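Lipoate-protein ligase 1 (Plasmodium falciparum, PDB 5T8U) belongs to the lipoate-protein ligase family, joining a ligase A/B-type catalytic domain to a bacterial-type C-terminal domain, and is modelled here with lipoic acid bound. Local coordinates at residues Asn18-His23 with His101-Val106; Phe108-Asn113 with Ser118-Ile123; Lys284-Gly289 with Arg354-Gln359. All coordinates share one frame; numbering follows the deposited sequence.

How the contacts relate
Contacts 1 and 2 both belong to the catalytic domain and both draw on strand 105-112: residues 101-106 lead into it and residues 108-113 carry it onward, so the two follow one another along the chain with centres about 20 Å apart. Contact 1 contributes His101 to the lipoic acid pocket, whereas in contact 2 the side chain of Phe110 stays about 10 Å from the ligand. Contact 3 lies in the C-terminal domain, its centre about 35 Å from that of contact 1 and on the opposite side of the chain's centre. Even its nearest atoms are about 15 Å from contact 2 and about 19 Å from contact 1.

Contact 1. Residues Asn18-His23 with His101-Val106; sequences NNQNIH and HDLGNV. With LPA (lipoic acid), chain C.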
loop_
_atom_site.group_PDB
_atom_site.type_symbol
_atom_site.label_atom_id
_atom_site.label_comp_id
_atom_site.label_asym_id
_atom_site.label_seq_id
_atom_site.Cartn_x
_atom_site.Cartn_y
_atom_site.Cartn_z
ATOM N N ASN A 18 8.339 16.642 2.533
ATOM C CA ASN A 18 8.227 17.213 3.868
ATOM C C ASN A 18 6.787 17.513 4.257
ATOM O O ASN A 18 6.529 17.810 5.429
ATOM C CB ASN A 18 9.065 18.491 3.972
ATOM C CG ASN A 18 10.551 18.206 4.035
ATOM O OD1 ASN A 18 11.042 17.631 5.006
ATOM N ND2 ASN A 18 11.278 18.618 3.005
ATOM N N ASN A 19 5.850 17.443 3.315
ATOM C CA ASN A 19 4.443 17.589 3.652
ATOM C C ASN A 19 4.011 16.445 4.562
ATOM O O ASN A 19 4.560 15.341 4.514
ATOM C CB ASN A 19 3.590 17.615 2.384
ATOM C CG ASN A 19 2.157 18.034 2.652
ATOM O OD1 ASN A 19 1.503 17.511 3.553
ATOM N ND2 ASN A 19 1.667 18.992 1.874
ATOM N N GLN A 20 3.013 16.719 5.406
ATOM C CA GLN A 20 2.581 15.764 6.420
ATOM C C GLN A 20 1.086 15.474 6.339
ATOM O O GLN A 20 0.493 15.027 7.326
ATOM C CB GLN A 20 2.951 16.272 7.815
ATOM C CG GLN A 20 4.445 16.501 7.998
ATOM C CD GLN A 20 4.800 17.009 9.381
ATOM O OE1 GLN A 20 3.977 17.620 10.061
ATOM N NE2 GLN A 20 6.032 16.750 9.807
ATOM N N ASN A 21 0.463 15.709 5.186
ATOM C CA ASN A 21 -0.945 15.402 4.980
ATOM C C ASN A 21 -1.066 14.074 4.245
ATOM O O ASN A 21 -0.437 13.877 3.200
ATOM C CB ASN A 21 -1.638 16.511 4.188
ATOM C CG ASN A 21 -3.099 16.207 3.914
ATOM O OD1 ASN A 21 -3.438 15.616 2.889
ATOM N ND2 ASN A 21 -3.970 16.605 4.833
ATOM N N ILE A 22 -1.875 13.165 4.795
ATOM C CA ILE A 22 -1.983 11.824 4.225
ATOM C C ILE A 22 -2.494 11.890 2.791
ATOM O O ILE A 22 -1.999 11.178 1.908
ATOM C CB ILE A 22 -2.878 10.934 5.112
ATOM C CG1 ILE A 22 -2.990 9.521 4.529
ATOM C CG2 ILE A 22 -4.269 11.541 5.281
ATOM C CD1 ILE A 22 -1.665 8.789 4.406
ATOM N N HIS A 23 -3.489 12.741 2.531
ATOM C CA HIS A 23 -4.028 12.853 1.180
ATOM C C HIS A 23 -2.999 13.443 0.227
ATOM O O HIS A 23 -2.879 13.001 -0.922
ATOM C CB HIS A 23 -5.298 13.703 1.190
ATOM C CG HIS A 23 -6.346 13.209 2.136
ATOM N ND1 HIS A 23 -7.082 14.054 2.940
ATOM C CD2 HIS A 23 -6.783 11.957 2.406
ATOM C CE1 HIS A 23 -7.926 13.342 3.665
ATOM N NE2 HIS A 23 -7.764 12.066 3.361
ATOM N N HIS A 101 -1.539 6.390 11.438
ATOM C CA HIS A 101 -0.302 7.102 11.157
ATOM C C HIS A 101 -0.184 8.312 12.068
ATOM O O HIS A 101 -1.185 8.918 12.455
ATOM C CB HIS A 101 -0.232 7.575 9.699
ATOM C CG HIS A 101 0.188 6.515 8.730
ATOM N ND1 HIS A 101 0.435 5.212 9.103
ATOM C CD2 HIS A 101 0.406 6.572 7.394
ATOM C CE1 HIS A 101 0.787 4.511 8.039
ATOM N NE2 HIS A 101 0.777 5.313 6.990
ATOM N N ASP A 102 1.055 8.651 12.409
ATOM C CA ASP A 102 1.374 9.931 13.023
ATOM C C ASP A 102 2.856 10.196 12.782
ATOM O O ASP A 102 3.548 9.407 12.134
ATOM C CB ASP A 102 1.016 9.950 14.514
ATOM C CG ASP A 102 1.871 9.008 15.341
ATOM O OD1 ASP A 102 2.833 8.424 14.801
ATOM O OD2 ASP A 102 1.577 8.847 16.544
ATOM N N LEU A 103 3.343 11.313 13.318
ATOM C CA LEU A 103 4.733 11.689 13.098
ATOM C C LEU A 103 5.719 10.727 13.750
ATOM O O LEU A 103 6.924 10.844 13.501
ATOM C CB LEU A 103 4.970 13.111 13.606
ATOM C CG LEU A 103 4.169 14.193 12.878
ATOM C CD1 LEU A 103 4.346 15.543 13.552
ATOM C CD2 LEU A 103 4.567 14.278 11.410
ATOM N N GLY A 104 5.248 9.784 14.560
ATOM C CA GLY A 104 6.117 8.794 15.156
ATOM C C GLY A 104 6.455 7.621 14.268
ATOM O O GLY A 104 7.118 6.686 14.727
ATOM N N ASN A 105 6.022 7.634 13.009
ATOM C CA ASN A 105 6.286 6.537 12.090
ATOM C C ASN A 105 6.666 7.094 10.728
ATOM O O ASN A 105 6.236 8.184 10.338
ATOM C CB ASN A 105 5.074 5.597 11.956
ATOM C CG ASN A 105 3.940 6.208 11.153
ATOM O OD1 ASN A 105 3.039 6.836 11.708
ATOM N ND2 ASN A 105 3.974 6.014 9.839
ATOM N N VAL A 106 7.480 6.328 10.010
ATOM C CA VAL A 106 7.931 6.686 8.677
ATOM C C VAL A 106 7.159 5.850 7.664
ATOM O O VAL A 106 6.634 4.776 7.971
ATOM C CB VAL A 106 9.457 6.480 8.524
ATOM C CG1 VAL A 106 9.957 7.009 7.182
ATOM C CG2 VAL A 106 10.202 7.150 9.672
HETATM C C1 LPA C . -0.885 -4.165 6.585
HETATM O O1 LPA C . -0.425 -4.352 7.742
HETATM C C2 LPA C . -0.132 -3.275 5.601
HETATM O O2 LPA C . -1.964 -4.716 6.239
HETATM C C3 LPA C . -0.198 -1.828 6.084
HETATM C C4 LPA C . 0.220 -0.882 4.961
HETATM C C5 LPA C . -0.144 0.547 5.362
HETATM C C6 LPA C . 0.110 1.441 4.310
HETATM S S6 LPA C . -0.733 2.717 4.503
HETATM C C7 LPA C . 2.003 2.013 4.332
HETATM C C8 LPA C . 2.068 3.560 3.949
HETATM S S8 LPA C . 0.338 4.134 3.765
#
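The long amide side chain of Gln20 meets a methyl group here: NE2 lies 3.3 Å from CD2 of Leu103, and the two side chains cross at about a right angle. This happens in the lipoyl protein ligase A/B catalytic domain, whose fold is related to that of the class II tRNA synthetases. Residues 18-23 run from the end of strand 13-17 into helix 22-34, while residues 101-106 form the corner between the short strand 99-101 and strand 105-112 of the large mixed sheet. Gln20 gets across because its chain is extended beyond CG (chi2 180°), which carries the amide as far as the turn.

That turn is type I, from Asp102 to Asn105, and is well braced from within. Asp102 makes an Asx turn, its OD1 accepting from Gly104 N at 2.8 Å from above the carboxylate plane. Asp102 N in turn donates a nearly straight bond (172°) of 2.8 Å to OD1 of Asn105. The backbone O of Leu103, meanwhile, accepts from Arg60 NH2.

Deeper in, Ile22, in the first turn of helix 22-34, brings its CD1 to 4.3 Å from CD2 of His101, an oblique and rather loose approach. Ile66 of strand 64-66 touches both of these buried side chains. His101 is part of the lipoic acid pocket, which Lys150 and Gly97 also line with hydrogen bonds to the ligand. The edge of its imidazole faces the dithiolane, with NE2 3.5 Å from S8 of lipoic acid.

Contact 2. Residues Phe108-Asn113 with Ser118-Ile123; sequences FTFLNN and SSNFLI
Within residues 108-113, Phe110 is the first to touch residues 118-123, and it does so through a stack with Asn120. The ring and amide planes are 17° apart, and the side chains slide past each other in opposite directions: the amide lies toward the CB-CG end of Phe110, CB of Asn120 toward CD2 and CE2. That CB makes a CH-pi contact 3.8 Å from the centroid of the Phe110 ring, while Asn120 ND2 comes to 3.1 Å from Phe110 CB. Further out on the ring, CE1 of Phe110 approaches CD1 of Ile123 obliquely at 4.4 Å. Phe224 of helix 213-227 touches both Phe110 and Ile123, joining the same apolar patch.

The next residue, Leu111, points away from the helix and packs on Leu164 of strand 162-170. The arrangement is a strand followed, after a short loop, by a helix that folds back over one face of the catalytic domain's mixed sheet: the axes of strand 108-112 and helix 118-123 approach to 10.1 Å, and their N-to-C directions differ by 138°.

Asn112 turns back toward the helix. Its OD1 stands 3.9 Å from both OD1 and ND2 of Asn120, with the amide planes tilted by 28°; the side chains run past each other in opposite directions, without a hydrogen bond between them. Each finds polar partners elsewhere. Asn112 ND2 bonds to Tyr228 OH, whereas Asn120 is held at both ends of its amide, OD1 by Asn116 ND2 and ND2 by His165 ND1, which fixes the plane that lies on Phe110.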
loop_
_atom_site.group_PDB
_atom_site.type_symbol
_atom_site.label_atom_id
_atom_site.label_comp_id
_atom_site.label_asym_id
_atom_site.label_seq_id
_atom_site.Cartn_x
_atom_site.Cartn_y
_atom_site.Cartn_z
ATOM N N PHE A 108 7.650 4.405 3.640
ATOM C CA PHE A 108 8.556 4.182 2.525
ATOM C C PHE A 108 7.774 3.673 1.322
ATOM O O PHE A 108 6.776 2.959 1.466
ATOM C CB PHE A 108 9.655 3.174 2.894
ATOM C CG PHE A 108 9.140 1.794 3.194
ATOM C CD1 PHE A 108 9.019 0.851 2.186
ATOM C CD2 PHE A 108 8.783 1.435 4.482
ATOM C CE1 PHE A 108 8.547 -0.423 2.456
ATOM C CE2 PHE A 108 8.311 0.163 4.760
ATOM C CZ PHE A 108 8.194 -0.766 3.744
ATOM N N THR A 109 8.240 4.044 0.131
ATOM C CA THR A 109 7.604 3.638 -1.120
ATOM C C THR A 109 8.699 3.264 -2.109
ATOM O O THR A 109 9.430 4.136 -2.590
ATOM C CB THR A 109 6.722 4.752 -1.682
ATOM O OG1 THR A 109 5.716 5.100 -0.722
ATOM C CG2 THR A 109 6.051 4.313 -2.983
ATOM N N PHE A 110 8.812 1.973 -2.407
ATOM C CA PHE A 110 9.723 1.489 -3.433
ATOM C C PHE A 110 8.973 1.358 -4.752
ATOM O O PHE A 110 7.903 0.740 -4.804
ATOM C CB PHE A 110 10.321 0.137 -3.041
ATOM C CG PHE A 110 11.233 0.192 -1.852
ATOM C CD1 PHE A 110 12.564 0.550 -2.000
ATOM C CD2 PHE A 110 10.768 -0.131 -0.590
ATOM C CE1 PHE A 110 13.408 0.595 -0.908
ATOM C CE2 PHE A 110 11.611 -0.089 0.506
ATOM C CZ PHE A 110 12.932 0.276 0.345
ATOM N N LEU A 111 9.529 1.940 -5.812
ATOM C CA LEU A 111 9.009 1.762 -7.162
ATOM C C LEU A 111 10.079 1.085 -8.002
ATOM O O LEU A 111 11.252 1.472 -7.948
ATOM C CB LEU A 111 8.602 3.094 -7.798
ATOM C CG LEU A 111 7.680 3.993 -6.975
ATOM C CD1 LEU A 111 7.345 5.249 -7.758
ATOM C CD2 LEU A 111 6.411 3.257 -6.583
ATOM N N ASN A 112 9.678 0.073 -8.773
ATOM C CA ASN A 112 10.630 -0.685 -9.571
ATOM C C ASN A 112 10.014 -1.044 -10.916
ATOM O O ASN A 112 8.800 -0.965 -11.112
ATOM C CB ASN A 112 11.081 -1.958 -8.846
ATOM C CG ASN A 112 11.854 -1.662 -7.577
ATOM O OD1 ASN A 112 11.267 -1.417 -6.523
ATOM N ND2 ASN A 112 13.178 -1.688 -7.670
ATOM N N ASN A 113 10.884 -1.434 -11.850
ATOM C CA ASN A 113 10.422 -1.919 -13.146
ATOM C C ASN A 113 9.765 -3.287 -13.016
ATOM O O ASN A 113 8.752 -3.563 -13.670
ATOM C CB ASN A 113 11.594 -1.976 -14.126
ATOM C CG ASN A 113 11.214 -2.588 -15.459
ATOM O OD1 ASN A 113 10.045 -2.588 -15.846
ATOM N ND2 ASN A 113 12.205 -3.114 -16.170
ATOM N N SER A 118 11.174 -8.775 -2.099
ATOM C CA SER A 118 12.218 -9.377 -1.278
ATOM C C SER A 118 13.439 -8.469 -1.184
ATOM O O SER A 118 13.980 -8.248 -0.095
ATOM C CB SER A 118 12.602 -10.744 -1.847
ATOM O OG SER A 118 11.487 -11.620 -1.854
ATOM N N SER A 119 13.886 -7.927 -2.319
ATOM C CA SER A 119 15.059 -7.057 -2.305
ATOM C C SER A 119 14.819 -5.822 -1.446
ATOM O O SER A 119 15.687 -5.432 -0.657
ATOM C CB SER A 119 15.436 -6.657 -3.731
ATOM O OG SER A 119 16.104 -7.715 -4.395
ATOM N N ASN A 120 13.651 -5.190 -1.582
ATOM C CA ASN A 120 13.331 -4.036 -0.746
ATOM C C ASN A 120 13.436 -4.394 0.732
ATOM O O ASN A 120 14.105 -3.699 1.513
ATOM C CB ASN A 120 11.928 -3.524 -1.080
ATOM C CG ASN A 120 11.774 -3.146 -2.543
ATOM O OD1 ASN A 120 12.758 -2.997 -3.266
ATOM N ND2 ASN A 120 10.533 -2.985 -2.985
ATOM N N PHE A 121 12.786 -5.490 1.133
ATOM C CA PHE A 121 12.881 -5.935 2.519
ATOM C C PHE A 121 14.324 -6.206 2.922
ATOM O O PHE A 121 14.680 -6.046 4.093
ATOM C CB PHE A 121 12.030 -7.188 2.736
ATOM C CG PHE A 121 10.565 -6.905 2.927
ATOM C CD1 PHE A 121 10.131 -6.137 3.995
ATOM C CD2 PHE A 121 9.621 -7.422 2.054
ATOM C CE1 PHE A 121 8.786 -5.876 4.182
ATOM C CE2 PHE A 121 8.271 -7.166 2.237
ATOM C CZ PHE A 121 7.854 -6.393 3.302
ATOM N N LEU A 122 15.170 -6.616 1.974
ATOM C CA LEU A 122 16.578 -6.833 2.297
ATOM C C LEU A 122 17.300 -5.510 2.522
ATOM O O LEU A 122 18.183 -5.419 3.379
ATOM C CB LEU A 122 17.262 -7.632 1.189
ATOM C CG LEU A 122 18.757 -7.906 1.404
ATOM C CD1 LEU A 122 18.996 -8.663 2.704
ATOM C CD2 LEU A 122 19.344 -8.671 0.227
ATOM N N ILE A 123 16.948 -4.477 1.754
ATOM C CA ILE A 123 17.507 -3.153 2.001
ATOM C C ILE A 123 17.133 -2.683 3.398
ATOM O O ILE A 123 17.978 -2.174 4.148
ATOM C CB ILE A 123 17.036 -2.159 0.921
ATOM C CG1 ILE A 123 17.588 -2.564 -0.449
ATOM C CG2 ILE A 123 17.468 -0.730 1.268
ATOM C CD1 ILE A 123 17.013 -1.771 -1.608
#

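Contact 3. Residues Lys284-Gly289 with Arg354-Gln359; sequences KQFTFG and RSWILQ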
loop_
_atom_site.group_PDB
_atom_site.type_symbol
_atom_site.label_atom_id
_atom_site.label_comp_id
_atom_site.label_asym_id
_atom_site.label_seq_id
_atom_site.Cartn_x
_atom_site.Cartn_y
_atom_site.Cartn_z
ATOM N N LYS A 284 -16.078 -15.041 4.798
ATOM C CA LYS A 284 -15.202 -16.045 5.390
ATOM C C LYS A 284 -13.850 -15.409 5.679
ATOM O O LYS A 284 -13.479 -14.398 5.079
ATOM C CB LYS A 284 -15.029 -17.264 4.477
ATOM C CG LYS A 284 -14.480 -18.498 5.188
ATOM C CD LYS A 284 -13.912 -19.520 4.222
ATOM C CE LYS A 284 -13.437 -20.760 4.960
ATOM N NZ LYS A 284 -12.827 -21.761 4.043
ATOM N N GLN A 285 -13.117 -16.018 6.607
ATOM C CA GLN A 285 -11.777 -15.574 6.977
ATOM C C GLN A 285 -10.760 -16.545 6.386
ATOM O O GLN A 285 -10.680 -17.704 6.809
ATOM C CB GLN A 285 -11.634 -15.488 8.495
ATOM C CG GLN A 285 -10.265 -15.019 8.965
ATOM C CD GLN A 285 -9.902 -13.650 8.425
ATOM O OE1 GLN A 285 -10.722 -12.731 8.422
ATOM N NE2 GLN A 285 -8.668 -13.509 7.953
ATOM N N PHE A 286 -9.984 -16.072 5.415
ATOM C CA PHE A 286 -8.929 -16.860 4.793
ATOM C C PHE A 286 -7.568 -16.475 5.362
ATOM O O PHE A 286 -7.400 -15.420 5.979
ATOM C CB PHE A 286 -8.923 -16.664 3.273
ATOM C CG PHE A 286 -10.168 -17.152 2.587
ATOM C CD1 PHE A 286 -10.254 -18.454 2.121
ATOM C CD2 PHE A 286 -11.247 -16.306 2.396
ATOM C CE1 PHE A 286 -11.397 -18.904 1.485
ATOM C CE2 PHE A 286 -12.391 -16.750 1.761
ATOM C CZ PHE A 286 -12.465 -18.051 1.304
ATOM N N THR A 287 -6.586 -17.352 5.137
ATOM C CA THR A 287 -5.220 -17.055 5.559
ATOM C C THR A 287 -4.732 -15.748 4.948
ATOM O O THR A 287 -4.010 -14.982 5.597
ATOM C CB THR A 287 -4.281 -18.200 5.171
ATOM O OG1 THR A 287 -4.496 -18.560 3.802
ATOM C CG2 THR A 287 -4.509 -19.412 6.063
ATOM N N PHE A 288 -5.121 -15.473 3.705
ATOM C CA PHE A 288 -4.730 -14.252 3.013
ATOM C C PHE A 288 -5.667 -13.086 3.297
ATOM O O PHE A 288 -5.553 -12.045 2.642
ATOM C CB PHE A 288 -4.652 -14.493 1.501
ATOM C CG PHE A 288 -5.805 -15.285 0.943
ATOM C CD1 PHE A 288 -7.055 -14.709 0.785
ATOM C CD2 PHE A 288 -5.629 -16.606 0.572
ATOM C CE1 PHE A 288 -8.109 -15.443 0.271
ATOM C CE2 PHE A 288 -6.676 -17.342 0.057
ATOM C CZ PHE A 288 -7.918 -16.761 -0.094
ATOM N N GLY A 289 -6.585 -13.230 4.245
ATOM C CA GLY A 289 -7.452 -12.145 4.655
ATOM C C GLY A 289 -8.916 -12.527 4.582
ATOM O O GLY A 289 -9.296 -13.587 4.085
ATOM N N ARG A 354 -13.085 -20.138 -4.919
ATOM C CA ARG A 354 -14.191 -20.764 -5.642
ATOM C C ARG A 354 -14.710 -21.977 -4.880
ATOM O O ARG A 354 -15.926 -22.174 -4.763
ATOM C CB ARG A 354 -13.753 -21.153 -7.059
ATOM C CG ARG A 354 -13.571 -22.652 -7.301
ATOM C CD ARG A 354 -13.171 -22.944 -8.737
ATOM N NE ARG A 354 -12.889 -24.364 -8.936
ATOM C CZ ARG A 354 -13.810 -25.292 -9.181
ATOM N NH1 ARG A 354 -13.447 -26.557 -9.342
ATOM N NH2 ARG A 354 -15.093 -24.965 -9.263
ATOM N N SER A 355 -13.800 -22.798 -4.350
ATOM C CA SER A 355 -14.210 -23.918 -3.515
ATOM C C SER A 355 -15.042 -23.447 -2.332
ATOM O O SER A 355 -15.875 -24.204 -1.818
ATOM C CB SER A 355 -12.981 -24.686 -3.033
ATOM O OG SER A 355 -13.339 -25.675 -2.085
ATOM N N TRP A 356 -14.836 -22.207 -1.885
ATOM C CA TRP A 356 -15.678 -21.655 -0.828
ATOM C C TRP A 356 -17.040 -21.224 -1.364
ATOM O O TRP A 356 -18.073 -21.510 -0.751
ATOM C CB TRP A 356 -14.979 -20.471 -0.159
ATOM C CG TRP A 356 -15.891 -19.703 0.740
ATOM C CD1 TRP A 356 -16.613 -20.198 1.784
ATOM C CD2 TRP A 356 -16.182 -18.301 0.678
ATOM N NE1 TRP A 356 -17.338 -19.195 2.377
ATOM C CE2 TRP A 356 -17.092 -18.020 1.717
ATOM C CE3 TRP A 356 -15.763 -17.257 -0.153
ATOM C CZ2 TRP A 356 -17.589 -16.739 1.947
ATOM C CZ3 TRP A 356 -16.259 -15.984 0.078
ATOM C CH2 TRP A 356 -17.161 -15.738 1.120
ATOM N N ILE A 357 -17.059 -20.533 -2.506
ATOM C CA ILE A 357 -18.310 -19.989 -3.027
ATOM C C ILE A 357 -19.265 -21.111 -3.406
ATOM O O ILE A 357 -20.478 -21.011 -3.186
ATOM C CB ILE A 357 -18.031 -19.050 -4.216
ATOM C CG1 ILE A 357 -17.450 -17.729 -3.701
ATOM C CG2 ILE A 357 -19.308 -18.805 -5.036
ATOM C CD1 ILE A 357 -17.125 -16.718 -4.777
ATOM N N LEU A 358 -18.743 -22.194 -3.982
ATOM C CA LEU A 358 -19.614 -23.297 -4.376
ATOM C C LEU A 358 -20.282 -23.980 -3.190
ATOM O O LEU A 358 -21.080 -24.899 -3.402
ATOM C CB LEU A 358 -18.830 -24.327 -5.189
ATOM C CG LEU A 358 -18.201 -23.828 -6.493
ATOM C CD1 LEU A 358 -17.631 -24.998 -7.271
ATOM C CD2 LEU A 358 -19.197 -23.056 -7.354
ATOM N N GLN A 359 -19.983 -23.568 -1.960
ATOM C CA GLN A 359 -20.665 -24.075 -0.778
ATOM C C GLN A 359 -21.608 -23.045 -0.167
ATOM O O GLN A 359 -22.175 -23.296 0.901
ATOM C CB GLN A 359 -19.638 -24.542 0.252
ATOM C CG GLN A 359 -18.870 -25.773 -0.198
ATOM C CD GLN A 359 -17.539 -25.935 0.508
ATOM O OE1 GLN A 359 -17.135 -25.090 1.307
ATOM N NE2 GLN A 359 -16.845 -27.027 0.207
#
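With chi1 at 169°, Trp356 swings its indole out from the helix, CG opposite the backbone N, toward the strand; Lys284, also with CG opposite its N, runs its extended aliphatic chain alongside the indole, over its face and in the opposite direction. The contact packs helix 347-357 against strand 280-286, an outermost strand of the three-stranded antiparallel sheet in the C-terminal domain. Lys284 CB sits over the indole face, 3.5 Å from Trp356 CE2, and makes a CH-pi contact with the five-membered ring. Further along, Lys284 CD reaches 3.7 Å from Trp356 CD1.

Phe286, two residues on in the strand, comes to the same face of the indole. It does so edge first, CZ lying 3.7 Å from Trp356 CE3, in an offset edge-to-face pair with planes at 78°; the centroids of the Phe286 ring and the six-membered ring of Trp356 lie 5.5 Å apart. One face of the Phe286 ring is met in turn by Lys284 CD, so the lysine chain fits into the corner between the two aromatic rings. Phe286 also begins the type I turn to Gly289, where the hairpin enters strand 289-297. The indole NE1, beside the lysine chain, is hydrogen-bonded to OE2 of Glu360.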